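Local coordinates for prenyltransference for protein (Lavandula lanata, PDB 5HC8) that catalyses the head-to-middle joining of two dimethylallyl diphosphate molecules into lavandulyl diphosphate, in a fold of the cis-prenyltransferase type, at residues A52-I57 against S98-Q103; D91-V96 against I121-G126; A157-E160 against R165-D168; E212-P217 against L232-C237. One frame throughout, in Å; residues are numbered along the deposited sequence.

Contact 1. Residues A52-I57 against S98-Q103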
loop_
_atom_site.group_PDB
_atom_site.type_symbol
_atom_site.label_atom_id
_atom_site.label_comp_id
_atom_site.label_asym_id
_atom_site.label_seq_id
_atom_site.Cartn_x
_atom_site.Cartn_y
_atom_site.Cartn_z
ATOM N N ALA A 52 20.522 12.670 -1.000
ATOM C CA ALA A 52 19.858 12.063 0.141
ATOM C C ALA A 52 20.879 11.892 1.276
ATOM O O ALA A 52 20.576 12.160 2.449
ATOM C CB ALA A 52 19.273 10.708 -0.243
ATOM N N SER A 53 22.108 11.512 0.916
ATOM C CA SER A 53 23.190 11.384 1.912
ATOM C C SER A 53 23.513 12.701 2.658
ATOM O O SER A 53 23.500 12.760 3.902
ATOM C CB SER A 53 24.440 10.773 1.273
ATOM O OG SER A 53 25.509 10.708 2.202
ATOM N N GLN A 54 23.616 13.770 1.872
ATOM C CA GLN A 54 23.905 15.110 2.390
ATOM C C GLN A 54 22.799 15.518 3.289
ATOM O O GLN A 54 23.019 16.194 4.291
ATOM C CB GLN A 54 23.953 16.136 1.276
ATOM C CG GLN A 54 25.118 16.039 0.294
ATOM C CD GLN A 54 24.898 17.022 -0.885
ATOM O OE1 GLN A 54 24.436 18.175 -0.692
ATOM N NE2 GLN A 54 25.162 16.548 -2.112
ATOM N N LEU A 55 21.589 15.121 2.964
ATOM C CA LEU A 55 20.446 15.551 3.763
ATOM C C LEU A 55 20.305 14.763 5.064
ATOM O O LEU A 55 19.452 15.042 5.867
ATOM C CB LEU A 55 19.156 15.434 2.952
ATOM C CG LEU A 55 18.944 16.436 1.836
ATOM C CD1 LEU A 55 17.871 15.933 0.924
ATOM C CD2 LEU A 55 18.556 17.836 2.313
ATOM N N GLY A 56 21.123 13.749 5.277
ATOM C CA GLY A 56 21.007 12.996 6.507
ATOM C C GLY A 56 19.934 11.927 6.467
ATOM O O GLY A 56 19.543 11.412 7.497
ATOM N N ILE A 57 19.457 11.575 5.286
ATOM C CA ILE A 57 18.571 10.413 5.164
ATOM C C ILE A 57 19.424 9.135 5.458
ATOM O O ILE A 57 20.558 9.045 5.089
ATOM C CB ILE A 57 17.948 10.396 3.775
ATOM C CG1 ILE A 57 16.959 11.568 3.612
ATOM C CG2 ILE A 57 17.282 9.033 3.461
ATOM C CD1 ILE A 57 16.646 11.851 2.173
ATOM N N SER A 98 33.651 6.988 -2.013
ATOM C CA SER A 98 33.723 8.406 -1.667
ATOM C C SER A 98 33.674 8.609 -0.176
ATOM O O SER A 98 33.485 7.668 0.615
ATOM C CB SER A 98 32.549 9.175 -2.277
ATOM O OG SER A 98 31.350 8.970 -1.535
ATOM N N GLN A 99 33.802 9.864 0.217
ATOM C CA GLN A 99 33.633 10.230 1.614
ATOM C C GLN A 99 32.184 10.094 2.067
ATOM O O GLN A 99 31.923 10.189 3.244
ATOM C CB GLN A 99 34.118 11.648 1.875
ATOM C CG GLN A 99 35.637 11.785 1.767
ATOM C CD GLN A 99 36.050 12.905 0.815
ATOM O OE1 GLN A 99 36.109 12.714 -0.414
ATOM N NE2 GLN A 99 36.333 14.084 1.378
ATOM N N GLN A 100 31.233 9.867 1.169
ATOM C CA GLN A 100 29.852 9.610 1.634
ATOM C C GLN A 100 29.719 8.242 2.248
ATOM O O GLN A 100 28.894 8.024 3.162
ATOM C CB GLN A 100 28.852 9.898 0.521
ATOM C CG GLN A 100 28.909 11.381 0.191
ATOM C CD GLN A 100 27.811 11.841 -0.729
ATOM O OE1 GLN A 100 27.750 11.431 -1.901
ATOM N NE2 GLN A 100 26.955 12.724 -0.221
ATOM N N ASP A 101 30.607 7.341 1.825
ATOM C CA ASP A 101 30.786 6.109 2.541
ATOM C C ASP A 101 29.491 5.288 2.520
ATOM O O ASP A 101 29.065 4.730 3.539
ATOM C CB ASP A 101 31.171 6.369 3.995
ATOM C CG ASP A 101 31.820 5.154 4.649
ATOM O OD1 ASP A 101 32.407 4.300 3.955
ATOM O OD2 ASP A 101 31.701 5.031 5.862
ATOM N N ILE A 102 28.877 5.237 1.352
ATOM C CA ILE A 102 27.562 4.622 1.226
ATOM C C ILE A 102 27.609 3.126 1.356
ATOM O O ILE A 102 28.500 2.498 0.845
ATOM C CB ILE A 102 26.949 5.058 -0.096
ATOM C CG1 ILE A 102 26.503 6.505 0.115
ATOM C CG2 ILE A 102 25.785 4.152 -0.513
ATOM C CD1 ILE A 102 26.938 7.297 -1.059
ATOM N N GLN A 103 26.643 2.573 2.065
ATOM C CA GLN A 103 26.487 1.159 2.131
ATOM C C GLN A 103 25.470 0.725 1.084
ATOM O O GLN A 103 24.356 1.277 1.075
ATOM C CB GLN A 103 25.998 0.760 3.481
ATOM C CG GLN A 103 26.865 1.249 4.620
ATOM C CD GLN A 103 26.230 0.948 5.976
ATOM O OE1 GLN A 103 26.193 -0.203 6.393
ATOM N NE2 GLN A 103 25.703 1.982 6.655
HETATM O O HOH W 1 26.546 9.003 3.839
HETATM O O HOH W 2 27.048 13.205 2.912
#
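Ser53 and Gln100 meet through van der Waals contact and shared water. The amide nitrogen NE2 of Gln100 lies 3.5 Å from Ser53 CB. It is equally near Ser53 OG, but at an angle too poor for a hydrogen bond. Gln54 adds its CG, 3.8 Å from Gln100 NE2. The two glutamine amide planes are turned 39° apart.

Two waters make the polar links. One donates to Gln100 O at 2.6 Å and also bonds Ser53 OG. The other bonds Ser53 OG and accepts from Gln100 NE2 at 3.2 Å. Ser53 reaches both because its OG stands anti to the backbone N (chi1 177°). Gln100 NE2 has a direct partner as well, Ser50 O one turn back on the helix. With an alanine in place of Gln100, Ser50 O would probably lose its amide partner and the second water one of its holders.

The backbones are fixed locally. Ser98 OG accepts from Gln100 N at 2.9 Å, an ST turn within a type I beta turn. Gly56, with positive phi, leaves helical geometry in a Schellman motif after the last turn. The contact is thus a water-bridged surface join between a helix C-terminus and the turn leading into strand 103-107.

Contact 2. Residues D91-V96 against I121-G126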
loop_
_atom_site.group_PDB
_atom_site.type_symbol
_atom_site.label_atom_id
_atom_site.label_comp_id
_atom_site.label_asym_id
_atom_site.label_seq_id
_atom_site.Cartn_x
_atom_site.Cartn_y
_atom_site.Cartn_z
ATOM N N ASP A 91 29.153 4.188 -11.113
ATOM C CA ASP A 91 28.533 5.136 -10.183
ATOM C C ASP A 91 28.513 4.600 -8.776
ATOM O O ASP A 91 28.887 5.293 -7.844
ATOM C CB ASP A 91 27.109 5.450 -10.639
ATOM C CG ASP A 91 27.083 6.187 -11.933
ATOM O OD1 ASP A 91 28.191 6.535 -12.423
ATOM O OD2 ASP A 91 25.979 6.464 -12.452
ATOM N N VAL A 92 28.085 3.365 -8.597
ATOM C CA VAL A 92 28.009 2.862 -7.254
ATOM C C VAL A 92 29.380 2.643 -6.640
ATOM O O VAL A 92 29.566 2.883 -5.434
ATOM C CB VAL A 92 27.198 1.569 -7.138
ATOM C CG1 VAL A 92 27.333 0.983 -5.755
ATOM C CG2 VAL A 92 25.749 1.873 -7.411
ATOM N N LYS A 93 30.321 2.185 -7.457
ATOM C CA LYS A 93 31.705 2.029 -6.971
ATOM C C LYS A 93 32.222 3.415 -6.481
ATOM O O LYS A 93 32.788 3.529 -5.383
ATOM C CB LYS A 93 32.585 1.433 -8.084
ATOM C CG LYS A 93 34.083 1.678 -7.905
ATOM C CD LYS A 93 34.888 1.055 -9.039
ATOM C CE LYS A 93 36.338 0.816 -8.613
ATOM N NZ LYS A 93 37.280 1.046 -9.741
ATOM N N GLU A 94 31.978 4.463 -7.250
ATOM C CA GLU A 94 32.326 5.838 -6.800
ATOM C C GLU A 94 31.652 6.284 -5.491
ATOM O O GLU A 94 32.287 6.862 -4.623
ATOM C CB GLU A 94 31.986 6.848 -7.903
ATOM C CG GLU A 94 32.861 8.101 -7.895
ATOM C CD GLU A 94 34.346 7.802 -8.199
ATOM O OE1 GLU A 94 35.171 8.750 -8.179
ATOM O OE2 GLU A 94 34.703 6.621 -8.468
ATOM N N LEU A 95 30.354 6.014 -5.345
ATOM C CA LEU A 95 29.644 6.387 -4.146
ATOM C C LEU A 95 30.119 5.683 -2.844
ATOM O O LEU A 95 30.176 6.302 -1.767
ATOM C CB LEU A 95 28.136 6.115 -4.353
ATOM C CG LEU A 95 27.439 7.035 -5.371
ATOM C CD1 LEU A 95 26.199 6.389 -5.998
ATOM C CD2 LEU A 95 27.105 8.305 -4.627
ATOM N N VAL A 96 30.394 4.393 -2.919
ATOM C CA VAL A 96 30.730 3.647 -1.730
ATOM C C VAL A 96 32.202 3.916 -1.329
ATOM O O VAL A 96 32.545 3.812 -0.135
ATOM C CB VAL A 96 30.431 2.144 -1.873
ATOM C CG1 VAL A 96 29.009 1.910 -2.324
ATOM C CG2 VAL A 96 31.359 1.456 -2.843
ATOM N N ILE A 121 26.229 -6.806 -8.395
ATOM C CA ILE A 121 25.598 -6.611 -7.094
ATOM C C ILE A 121 26.545 -7.138 -6.001
ATOM O O ILE A 121 26.903 -6.396 -5.106
ATOM C CB ILE A 121 24.209 -7.336 -7.023
ATOM C CG1 ILE A 121 23.156 -6.593 -7.881
ATOM C CG2 ILE A 121 23.710 -7.442 -5.601
ATOM C CD1 ILE A 121 21.936 -7.414 -8.208
ATOM N N SER A 122 26.965 -8.403 -6.096
ATOM C CA SER A 122 27.931 -8.959 -5.125
ATOM C C SER A 122 29.136 -8.100 -4.932
ATOM O O SER A 122 29.581 -7.886 -3.814
ATOM C CB SER A 122 28.408 -10.353 -5.554
ATOM O OG SER A 122 27.442 -11.306 -5.116
ATOM N N TYR A 123 29.655 -7.569 -6.017
ATOM C CA TYR A 123 30.864 -6.771 -5.927
ATOM C C TYR A 123 30.574 -5.517 -5.115
ATOM O O TYR A 123 31.242 -5.241 -4.093
ATOM C CB TYR A 123 31.405 -6.435 -7.335
ATOM C CG TYR A 123 32.436 -5.305 -7.399
ATOM C CD1 TYR A 123 33.685 -5.435 -6.772
ATOM C CD2 TYR A 123 32.173 -4.121 -8.122
ATOM C CE1 TYR A 123 34.622 -4.422 -6.845
ATOM C CE2 TYR A 123 33.112 -3.082 -8.207
ATOM C CZ TYR A 123 34.335 -3.223 -7.561
ATOM O OH TYR A 123 35.290 -2.199 -7.628
ATOM N N ALA A 124 29.542 -4.773 -5.524
ATOM C CA ALA A 124 29.213 -3.527 -4.839
ATOM C C ALA A 124 28.812 -3.711 -3.378
ATOM O O ALA A 124 29.045 -2.837 -2.553
ATOM C CB ALA A 124 28.145 -2.727 -5.611
ATOM N N GLU A 125 28.215 -4.835 -3.049
ATOM C CA GLU A 125 27.826 -5.087 -1.708
ATOM C C GLU A 125 29.102 -5.372 -0.876
ATOM O O GLU A 125 29.297 -4.831 0.228
ATOM C CB GLU A 125 26.862 -6.296 -1.659
ATOM C CG GLU A 125 25.435 -5.989 -2.221
ATOM C CD GLU A 125 24.432 -7.103 -1.975
ATOM O OE1 GLU A 125 23.187 -6.873 -1.833
ATOM O OE2 GLU A 125 24.889 -8.258 -1.984
ATOM N N GLY A 126 29.963 -6.234 -1.421
ATOM C CA GLY A 126 31.246 -6.563 -0.771
ATOM C C GLY A 126 32.147 -5.364 -0.539
ATOM O O GLY A 126 32.654 -5.184 0.555
#
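Val92 turns CG1 onto the methyl of Ala124, and the two carbons lie 3.8 Å apart. CG1 stands anti to the backbone N (chi1 171°), which points this branch across to the other helix. Ala124 has nothing beyond CB, so the helices come close here. The CA atoms of Lys93 and Ala124 are 6.5 Å apart, the shortest such spacing between the segments.

The second meeting is nearer the surface. Tyr123 swings its ring out from the helix until OH touches the aliphatic chain of Lys93. The nearest atom is Lys93 CE, 3.3 Å from Tyr123 OH; CD follows at 3.6 Å. The hydroxyl therefore lies alongside the methylenes. Lys93 NZ is 4.4 Å from Tyr123 OH, too far for a hydrogen bond. The lysine chain bends at its last torsion (chi4 -144°). Both side chains also touch a crystal neighbour, so their outer ends may owe something to the lattice.

The contact is thus a small apolar centre with a mixed edge. Its inner part is Val92 against Ala124, both buried. Its outer part is methylene against phenol.

Helix 91-97 leads through a loop to strand 103-107, and helix 115-128 follows that strand. Ala124 also rests on Phe104 of the strand, and Val92 on Phe87 of helix 74-89. Further along, Val96 packs on Leu127 and Ser128. Helix 115-128 thus packs on strand 103-107, outermost in this chain's sheet, and helix 91-97 packs on helix 115-128.

Contact 3. Residues A157-E160 against R165-D168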
loop_
_atom_site.group_PDB
_atom_site.type_symbol
_atom_site.label_atom_id
_atom_site.label_comp_id
_atom_site.label_asym_id
_atom_site.label_seq_id
_atom_site.Cartn_x
_atom_site.Cartn_y
_atom_site.Cartn_z
ATOM N N ALA A 157 8.242 -22.798 6.930
ATOM C CA ALA A 157 9.301 -23.762 7.037
ATOM C C ALA A 157 9.775 -23.884 8.470
ATOM O O ALA A 157 9.986 -24.984 8.926
ATOM C CB ALA A 157 10.451 -23.428 6.130
ATOM N N LYS A 158 9.897 -22.756 9.179
ATOM C CA LYS A 158 10.258 -22.759 10.599
ATOM C C LYS A 158 9.251 -23.435 11.490
ATOM O O LYS A 158 9.668 -24.048 12.491
ATOM C CB LYS A 158 10.503 -21.327 11.139
ATOM C CG LYS A 158 11.790 -20.706 10.636
ATOM C CD LYS A 158 12.190 -19.511 11.502
ATOM C CE LYS A 158 13.365 -18.803 10.840
ATOM N NZ LYS A 158 13.652 -17.533 11.511
ATOM N N VAL A 159 7.961 -23.314 11.153
ATOM C CA VAL A 159 6.840 -23.914 11.877
ATOM C C VAL A 159 6.912 -25.415 11.630
ATOM O O VAL A 159 6.796 -26.178 12.571
ATOM C CB VAL A 159 5.447 -23.353 11.467
ATOM C CG1 VAL A 159 4.268 -24.242 11.930
ATOM C CG2 VAL A 159 5.220 -21.970 12.078
ATOM N N GLU A 160 7.149 -25.803 10.375
ATOM C CA GLU A 160 7.345 -27.194 9.990
ATOM C C GLU A 160 8.489 -27.855 10.786
ATOM O O GLU A 160 8.330 -28.975 11.235
ATOM C CB GLU A 160 7.630 -27.315 8.490
ATOM C CG GLU A 160 7.574 -28.748 7.949
ATOM C CD GLU A 160 7.746 -28.860 6.429
ATOM O OE1 GLU A 160 8.763 -28.373 5.880
ATOM O OE2 GLU A 160 6.877 -29.475 5.773
ATOM N N ARG A 165 5.915 -21.624 16.713
ATOM C CA ARG A 165 4.513 -22.039 16.763
ATOM C C ARG A 165 3.640 -21.019 15.985
ATOM O O ARG A 165 4.005 -19.859 15.863
ATOM C CB ARG A 165 4.016 -22.082 18.219
ATOM C CG ARG A 165 3.718 -23.484 18.766
ATOM C CD ARG A 165 4.066 -23.645 20.242
ATOM N NE ARG A 165 3.562 -22.576 21.122
ATOM C CZ ARG A 165 4.233 -21.481 21.479
ATOM N NH1 ARG A 165 5.461 -21.255 21.018
ATOM N NH2 ARG A 165 3.680 -20.603 22.311
ATOM N N PRO A 166 2.483 -21.439 15.488
ATOM C CA PRO A 166 1.658 -20.454 14.791
ATOM C C PRO A 166 1.284 -19.205 15.606
ATOM O O PRO A 166 1.374 -18.077 15.082
ATOM C CB PRO A 166 0.432 -21.268 14.399
ATOM C CG PRO A 166 1.031 -22.582 14.049
ATOM C CD PRO A 166 2.106 -22.803 15.102
ATOM N N ASP A 167 0.920 -19.367 16.871
ATOM C CA ASP A 167 0.644 -18.176 17.704
ATOM C C ASP A 167 1.864 -17.310 18.061
ATOM O O ASP A 167 1.704 -16.202 18.533
ATOM C CB ASP A 167 -0.143 -18.550 18.965
ATOM C CG ASP A 167 -1.639 -18.749 18.685
ATOM O OD1 ASP A 167 -2.028 -18.906 17.499
ATOM O OD2 ASP A 167 -2.433 -18.739 19.656
ATOM N N ASP A 168 3.069 -17.766 17.784
ATOM C CA ASP A 168 4.230 -16.902 17.900
ATOM C C ASP A 168 4.356 -15.918 16.766
ATOM O O ASP A 168 5.205 -15.046 16.820
ATOM C CB ASP A 168 5.538 -17.700 17.932
ATOM C CG ASP A 168 5.576 -18.798 19.036
ATOM O OD1 ASP A 168 4.820 -18.716 20.053
ATOM O OD2 ASP A 168 6.405 -19.737 18.835
#
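Val159 directs its CB toward the loop segment 165-168 and divides there into two branches. CG1, anti to the backbone N (chi1 164°), runs to the proline ring and stops 4.1 Å from Pro166 CD. CG2, anti to the carbonyl carbon, comes nearest the backbone, 4.3 Å from Arg165 C. The valine thus touches the junction between Arg165 and Pro166 with both methyls. The valine and proline side chains cross at about a right angle.

Arg165 offers Val159 its backbone, while its side chain starts away from the helix. It turns instead to Asp168 of its own segment. Arg165 NH1 forms a salt bridge with Asp168 OD1 at 2.8 Å. Arg165 N donates to the other carboxylate oxygen, Asp168 OD2, at 2.9 Å. This bond is nearly straight, 164° at the hydrogen, but the donor stands well above the carboxylate plane, 55° out of it. Asp168 N in turn donates to Arg165 O at 3.0 Å. Three links therefore tie Arg165, just before the 3-10 segment 166-168, to Asp168 at its end, and hold the loop in shape beside the valine.

The second subunit also packs here. Val159 packs on Ala156 of the second subunit, and Pro166 on Glu160 of that subunit.

The chemistry divides cleanly. Valine and proline meet by apolar contact alone, and the charges of Arg165 and Asp168 pair within the loop. The helix end and the returning chain are thus joined by apolar contact, at the dimer interface.

Contact 4. Residues E212-P217 against L232-C237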
loop_
_atom_site.group_PDB
_atom_site.type_symbol
_atom_site.label_atom_id
_atom_site.label_comp_id
_atom_site.label_asym_id
_atom_site.label_seq_id
_atom_site.Cartn_x
_atom_site.Cartn_y
_atom_site.Cartn_z
ATOM N N GLU A 212 4.118 8.346 4.048
ATOM C CA GLU A 212 3.593 9.504 3.303
ATOM C C GLU A 212 3.881 9.290 1.848
ATOM O O GLU A 212 5.027 8.986 1.472
ATOM C CB GLU A 212 4.278 10.779 3.834
ATOM C CG GLU A 212 3.863 11.101 5.256
ATOM C CD GLU A 212 2.390 11.471 5.386
ATOM O OE1 GLU A 212 1.820 11.967 4.423
ATOM O OE2 GLU A 212 1.800 11.226 6.432
ATOM N N PHE A 213 2.865 9.447 1.008
ATOM C CA PHE A 213 3.029 9.361 -0.431
ATOM C C PHE A 213 3.153 10.758 -1.064
ATOM O O PHE A 213 2.426 11.695 -0.703
ATOM C CB PHE A 213 1.819 8.683 -1.055
ATOM C CG PHE A 213 1.552 7.275 -0.576
ATOM C CD1 PHE A 213 2.533 6.481 -0.048
ATOM C CD2 PHE A 213 0.313 6.773 -0.660
ATOM C CE1 PHE A 213 2.261 5.161 0.322
ATOM C CE2 PHE A 213 0.017 5.471 -0.286
ATOM C CZ PHE A 213 0.994 4.644 0.176
ATOM N N TYR A 214 4.097 10.880 -1.980
ATOM C CA TYR A 214 4.287 12.037 -2.778
ATOM C C TYR A 214 4.349 11.679 -4.252
ATOM O O TYR A 214 5.185 10.902 -4.686
ATOM C CB TYR A 214 5.571 12.687 -2.346
ATOM C CG TYR A 214 5.970 13.939 -3.135
ATOM C CD1 TYR A 214 5.460 15.180 -2.820
ATOM C CD2 TYR A 214 6.847 13.850 -4.226
ATOM C CE1 TYR A 214 5.827 16.311 -3.533
ATOM C CE2 TYR A 214 7.203 14.949 -4.956
ATOM C CZ TYR A 214 6.736 16.172 -4.599
ATOM O OH TYR A 214 7.175 17.247 -5.308
ATOM N N PHE A 215 3.426 12.232 -5.021
ATOM C CA PHE A 215 3.315 11.944 -6.436
ATOM C C PHE A 215 3.644 13.208 -7.220
ATOM O O PHE A 215 3.083 14.245 -6.919
ATOM C CB PHE A 215 1.899 11.516 -6.737
ATOM C CG PHE A 215 1.452 10.307 -5.979
ATOM C CD1 PHE A 215 1.818 9.057 -6.363
ATOM C CD2 PHE A 215 0.603 10.437 -4.846
ATOM C CE1 PHE A 215 1.418 7.937 -5.643
ATOM C CE2 PHE A 215 0.202 9.295 -4.162
ATOM C CZ PHE A 215 0.623 8.063 -4.544
ATOM N N THR A 216 4.584 13.135 -8.160
ATOM C CA THR A 216 4.948 14.262 -8.979
ATOM C C THR A 216 4.661 13.878 -10.411
ATOM O O THR A 216 5.037 12.775 -10.785
ATOM C CB THR A 216 6.423 14.414 -9.307
ATOM O OG1 THR A 216 7.302 13.727 -8.429
ATOM C CG2 THR A 216 6.702 15.713 -9.584
ATOM N N PRO A 217 4.086 14.788 -11.216
ATOM C CA PRO A 217 3.981 14.539 -12.685
ATOM C C PRO A 217 5.302 14.486 -13.444
ATOM O O PRO A 217 5.328 13.960 -14.543
ATOM C CB PRO A 217 3.079 15.661 -13.175
ATOM C CG PRO A 217 3.414 16.765 -12.244
ATOM C CD PRO A 217 3.472 16.079 -10.868
ATOM N N LEU A 232 10.813 16.249 -0.052
ATOM C CA LEU A 232 11.141 16.430 1.357
ATOM C C LEU A 232 10.395 17.614 2.037
ATOM O O LEU A 232 10.020 17.515 3.196
ATOM C CB LEU A 232 12.613 16.593 1.582
ATOM C CG LEU A 232 13.505 15.392 1.826
ATOM C CD1 LEU A 232 12.853 14.051 1.768
ATOM C CD2 LEU A 232 14.663 15.410 0.846
ATOM N N ALA A 233 10.237 18.707 1.323
ATOM C CA ALA A 233 9.507 19.873 1.791
ATOM C C ALA A 233 8.038 19.521 1.966
ATOM O O ALA A 233 7.408 20.007 2.891
ATOM C CB ALA A 233 9.656 21.004 0.802
ATOM N N SER A 234 7.440 18.775 1.022
ATOM C CA SER A 234 6.068 18.318 1.215
ATOM C C SER A 234 5.983 17.476 2.489
ATOM O O SER A 234 5.029 17.659 3.311
ATOM C CB SER A 234 5.560 17.595 -0.060
ATOM O OG SER A 234 4.285 16.977 0.067
ATOM N N TYR A 235 6.959 16.549 2.648
ATOM C CA TYR A 235 7.073 15.718 3.822
ATOM C C TYR A 235 7.056 16.529 5.114
ATOM O O TYR A 235 6.301 16.229 6.016
ATOM C CB TYR A 235 8.320 14.860 3.798
ATOM C CG TYR A 235 8.440 13.933 4.963
ATOM C CD1 TYR A 235 7.660 12.751 5.025
ATOM C CD2 TYR A 235 9.278 14.222 6.041
ATOM C CE1 TYR A 235 7.741 11.930 6.075
ATOM C CE2 TYR A 235 9.365 13.355 7.105
ATOM C CZ TYR A 235 8.592 12.235 7.109
ATOM O OH TYR A 235 8.672 11.389 8.159
ATOM N N ARG A 236 7.923 17.522 5.209
ATOM C CA ARG A 236 7.970 18.324 6.431
ATOM C C ARG A 236 6.654 19.069 6.720
ATOM O O ARG A 236 6.319 19.274 7.868
ATOM C CB ARG A 236 9.144 19.323 6.374
ATOM C CG ARG A 236 10.550 18.716 6.297
ATOM C CD ARG A 236 11.611 19.830 6.380
ATOM N NE ARG A 236 12.713 19.683 5.403
ATOM C CZ ARG A 236 12.936 20.454 4.317
ATOM N NH1 ARG A 236 12.155 21.493 3.992
ATOM N NH2 ARG A 236 13.982 20.187 3.532
ATOM N N CYS A 237 5.918 19.488 5.700
ATOM C CA CYS A 237 4.579 19.997 5.918
ATOM C C CYS A 237 3.489 18.944 6.252
ATOM O O CYS A 237 2.406 19.310 6.618
ATOM C CB CYS A 237 4.137 20.794 4.708
ATOM S SG CYS A 237 5.224 22.185 4.434
#
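The Tyr214 ring presents an edge to Ser234, whose OG sits near the ring plane, 3.6 Å from Tyr214 CD1. Ser234 CB lies off the plane, 3.7 Å from both CD1 and CE1 of Tyr214. CG of Tyr214 is anti to its own amide nitrogen (chi1 178°), and this throws the ring toward the helix. The carboxylate of Glu212 and the ring of Tyr235 are turned 65° apart. Here the contact is made by methylenes: Glu212 CG is 4.0 Å from Tyr235 CE1, and Glu212 CB is 4.1 Å from Tyr235 CD1.

The bend of Glu212 at chi2 (-66°) carries its carboxylate off to charged partners, about 7 Å from a bound diphosphate analogue: OE1 forms a salt bridge with Arg238, and OE2 one with Arg199 of the second subunit. Arg238 also donates to Ser234 OG and Phe213 O, so one guanidinium ties strand to helix.

Replacing Tyr214 with an alanine would probably open a gap between strand and helix and leave Ser234 without its aromatic neighbour.

Strand 212-215, outermost within this chain, pairs with strand 190-193 of the parallel sheet, and Phe213 makes backbone hydrogen bonds to the second subunit. Helix 225-237 lies against strand 212-215, and both tyrosines rest on Leu190, where the helix meets the neighbouring strand.

Overall arrangement
All four contacts belong to one chain built round a six-stranded parallel sheet. Contacts 1 and 2 interlock along the sequence, their segments alternating, and touch in space with centres 14 Å apart. They share the region of helix 91-97 and strand 103-107, outermost in this chain. Contact 4 comes last in the chain, at the other outermost strand of this chain, 212-215. It still reaches contact 1, through Leu55 against Leu232, with centres 21 Å apart. Contacts 2 and 4 lie on opposite sides of the chain's centre. Contact 3 stands apart, about 20 Å or more from the others between nearest atoms. Contacts 3 and 4 both touch the second subunit, so the dimer is met at two distant places.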